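Local coordinates for exoglucanase A (PDB 7CBD), which hydrolyses 1,4-beta-glucosidic linkages of cellulose with inversion of anomeric configuration through this family 6 catalytic domain, releasing cellobiose from non-reducing chain ends, at residues L178-H182 with A221-I226. Sequence-based numbering, arbitrary orientation.
Sequences LDKLH and AGFASI
Ala221 opens the contact by setting its methyl obliquely against the His182 imidazole, CB 3.4 Å from CD2. Its backbone N gives a hydrogen bond to a water that in turn donates to Asp179 OD1, 2.7 Å away; Ser225 OG meets the same water and is hydrogen-bonded to Thr219 OG1. Asp179 OD1 also takes the Thr220 N-H, and OD2 pairs with Lys175. In the short 3-10 turn 223-225, Ala224 turns its carbonyl O over one face of the His182 ring, 3.0 Å from CE1, without a hydrogen bond to ND1. Ser225 covers the same face in a CH-pi contact, CA 3.9 Å from the ring centroid and 19° off its normal, while Asn189 takes its O. CG of His182 anti to the backbone N (chi1 176°) extends the ring from the last turn of helix 161-182 to this backbone. Replacing His182 by alanine takes away the ring and would probably leave the Ala221 methyl, Ala224 carbonyl and Ser225 CA without the flat surface they rest against. Deeper in, Ile226 CG1 meets Leu178 CD1 at 3.8 Å, just before strand 228-231 enters the parallel sheet of the family 6 barrel. No direct hydrogen bond links the segments: largely apolar and CH-pi contact, a carbonyl over the imidazole and one shared water join them.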
ATOM      1  N   LEU A 178     -14.173  -8.412  -8.329  1.00  5.49           N
ATOM      2  CA  LEU A 178     -14.579  -7.290  -9.171  1.00  6.97           C
ATOM      3  C   LEU A 178     -16.050  -7.383  -9.557  1.00  6.85           C
ATOM      4  O   LEU A 178     -16.772  -6.379  -9.514  1.00  6.97           O
ATOM      5  CB  LEU A 178     -13.701  -7.225 -10.418  1.00  7.14           C
ATOM      6  CG  LEU A 178     -12.243  -6.808 -10.206  1.00  6.52           C
ATOM      7  CD1 LEU A 178     -11.499  -6.940 -11.514  1.00  7.22           C
ATOM      8  CD2 LEU A 178     -12.141  -5.387  -9.693  1.00  7.30           C
ATOM      9  N   ASP A 179     -16.518  -8.578  -9.934  1.00  6.83           N
ATOM     10  CA  ASP A 179     -17.916  -8.732 -10.329  1.00  7.34           C
ATOM     11  C   ASP A 179     -18.846  -8.380  -9.175  1.00  6.90           C
ATOM     12  O   ASP A 179     -19.825  -7.641  -9.348  1.00  7.81           O
ATOM     13  CB  ASP A 179     -18.192 -10.171 -10.786  1.00  7.97           C
ATOM     14  CG  ASP A 179     -17.683 -10.475 -12.194  1.00  7.51           C
ATOM     15  OD1 ASP A 179     -17.406  -9.537 -12.980  1.00  7.90           O
ATOM     16  OD2 ASP A 179     -17.583 -11.679 -12.522  1.00  8.61           O
ATOM     17  N   LYS A 180     -18.557  -8.908  -7.981  1.00  6.51           N
ATOM     18  CA  LYS A 180     -19.440  -8.686  -6.840  1.00  6.98           C
ATOM     19  C   LYS A 180     -19.394  -7.239  -6.372  1.00  6.36           C
ATOM     20  O   LYS A 180     -20.426  -6.661  -6.019  1.00  8.71           O
ATOM     21  CB  LYS A 180     -19.067  -9.628  -5.697  1.00  9.15           C
ATOM     22  CG  LYS A 180     -19.369 -11.084  -6.008  1.00 10.65           C
ATOM     23  CD  LYS A 180     -20.847 -11.382  -5.860  1.00 15.19           C
ATOM     24  CE  LYS A 180     -21.252 -11.351  -4.389  1.00 17.94           C
ATOM     25  NZ  LYS A 180     -22.597 -11.950  -4.135  1.00 20.09           N
ATOM     26  N   LEU A 181     -18.202  -6.642  -6.345  1.00  6.59           N
ATOM     27  CA  LEU A 181     -18.062  -5.294  -5.813  1.00  6.28           C
ATOM     28  C   LEU A 181     -18.516  -4.243  -6.816  1.00  6.48           C
ATOM     29  O   LEU A 181     -19.140  -3.246  -6.435  1.00  7.07           O
ATOM     30  CB  LEU A 181     -16.618  -5.046  -5.384  1.00  7.67           C
ATOM     31  CG  LEU A 181     -16.166  -5.869  -4.180  1.00 11.69           C
ATOM     32  CD1 LEU A 181     -14.700  -5.649  -3.897  1.00 12.56           C
ATOM     33  CD2 LEU A 181     -16.974  -5.528  -2.962  1.00 14.81           C
ATOM     34  N   HIS A 182     -18.199  -4.432  -8.101  1.00  6.30           N
ATOM     35  CA  HIS A 182     -18.635  -3.444  -9.079  1.00  6.87           C
ATOM     36  C   HIS A 182     -20.157  -3.375  -9.196  1.00  6.82           C
ATOM     37  O   HIS A 182     -20.699  -2.335  -9.587  1.00  7.61           O
ATOM     38  CB  HIS A 182     -18.001  -3.693 -10.444  1.00  6.86           C
ATOM     39  CG  HIS A 182     -18.507  -2.762 -11.494  1.00  8.35           C
ATOM     40  ND1 HIS A 182     -18.272  -1.405 -11.451  1.00  9.05           N
ATOM     41  CD2 HIS A 182     -19.299  -2.975 -12.569  1.00  9.92           C
ATOM     42  CE1 HIS A 182     -18.871  -0.825 -12.476  1.00 10.67           C
ATOM     43  NE2 HIS A 182     -19.501  -1.756 -13.169  1.00 11.48           N
ATOM     44  N   ALA A 221     -18.816  -6.821 -16.372  1.00  7.54           N
ATOM     45  CA  ALA A 221     -18.926  -5.444 -16.840  1.00  7.84           C
ATOM     46  C   ALA A 221     -17.736  -4.989 -17.681  1.00  7.78           C
ATOM     47  O   ALA A 221     -17.713  -3.838 -18.136  1.00  9.68           O
ATOM     48  CB  ALA A 221     -19.147  -4.494 -15.662  1.00  8.37           C
ATOM     49  N   GLY A 222     -16.746  -5.850 -17.895  1.00  7.20           N
ATOM     50  CA  GLY A 222     -15.611  -5.457 -18.713  1.00  7.47           C
ATOM     51  C   GLY A 222     -14.779  -4.385 -18.037  1.00  7.04           C
ATOM     52  O   GLY A 222     -14.557  -4.402 -16.821  1.00  7.73           O
ATOM     53  N   PHE A 223     -14.322  -3.422 -18.837  1.00  7.68           N
ATOM     54  CA  PHE A 223     -13.421  -2.402 -18.311  1.00  8.20           C
ATOM     55  C   PHE A 223     -14.071  -1.568 -17.214  1.00  9.19           C
ATOM     56  O   PHE A 223     -13.374  -1.074 -16.325  1.00 10.41           O
ATOM     57  CB  PHE A 223     -12.866  -1.546 -19.448  1.00  8.78           C
ATOM     58  CG  PHE A 223     -11.853  -2.273 -20.290  1.00  9.09           C
ATOM     59  CD1 PHE A 223     -10.558  -2.452 -19.831  1.00  9.80           C
ATOM     60  CD2 PHE A 223     -12.208  -2.825 -21.512  1.00  9.91           C
ATOM     61  CE1 PHE A 223      -9.626  -3.152 -20.586  1.00 10.19           C
ATOM     62  CE2 PHE A 223     -11.284  -3.524 -22.274  1.00 11.07           C
ATOM     63  CZ  PHE A 223      -9.991  -3.684 -21.812  1.00 11.41           C
ATOM     64  N   ALA A 224     -15.397  -1.436 -17.224  1.00  8.81           N
ATOM     65  CA  ALA A 224     -16.071  -0.667 -16.181  1.00  8.90           C
ATOM     66  C   ALA A 224     -15.893  -1.263 -14.786  1.00  7.41           C
ATOM     67  O   ALA A 224     -16.136  -0.568 -13.791  1.00  8.29           O
ATOM     68  CB  ALA A 224     -17.561  -0.549 -16.498  1.00 10.82           C
ATOM     69  N   SER A 225     -15.490  -2.531 -14.690  0.80  6.63           N
ATOM     70  CA  SER A 225     -15.330  -3.168 -13.384  0.80  6.42           C
ATOM     71  C   SER A 225     -14.215  -2.553 -12.559  0.80  6.97           C
ATOM     72  O   SER A 225     -14.228  -2.690 -11.330  0.80  7.77           O
ATOM     73  CB  SER A 225     -15.027  -4.652 -13.560  0.80  6.38           C
ATOM     74  OG  SER A 225     -16.099  -5.309 -14.205  0.80  6.08           O
ATOM     75  N   ILE A 226     -13.243  -1.919 -13.205  1.00  6.29           N
ATOM     76  CA  ILE A 226     -12.059  -1.392 -12.541  1.00  5.84           C
ATOM     77  C   ILE A 226     -12.071   0.123 -12.673  1.00  5.24           C
ATOM     78  O   ILE A 226     -11.950   0.660 -13.780  1.00  6.70           O
ATOM     79  CB  ILE A 226     -10.777  -1.991 -13.140  1.00  6.58           C
ATOM     80  CG1 ILE A 226     -10.753  -3.509 -12.939  1.00  7.75           C
ATOM     81  CG2 ILE A 226      -9.549  -1.349 -12.528  1.00  7.36           C
ATOM     82  CD1 ILE A 226      -9.685  -4.223 -13.747  1.00  8.76           C
TER
HETATM   83  O   HOH W   1     -18.155  -6.960 -13.468  1.00  7.63           O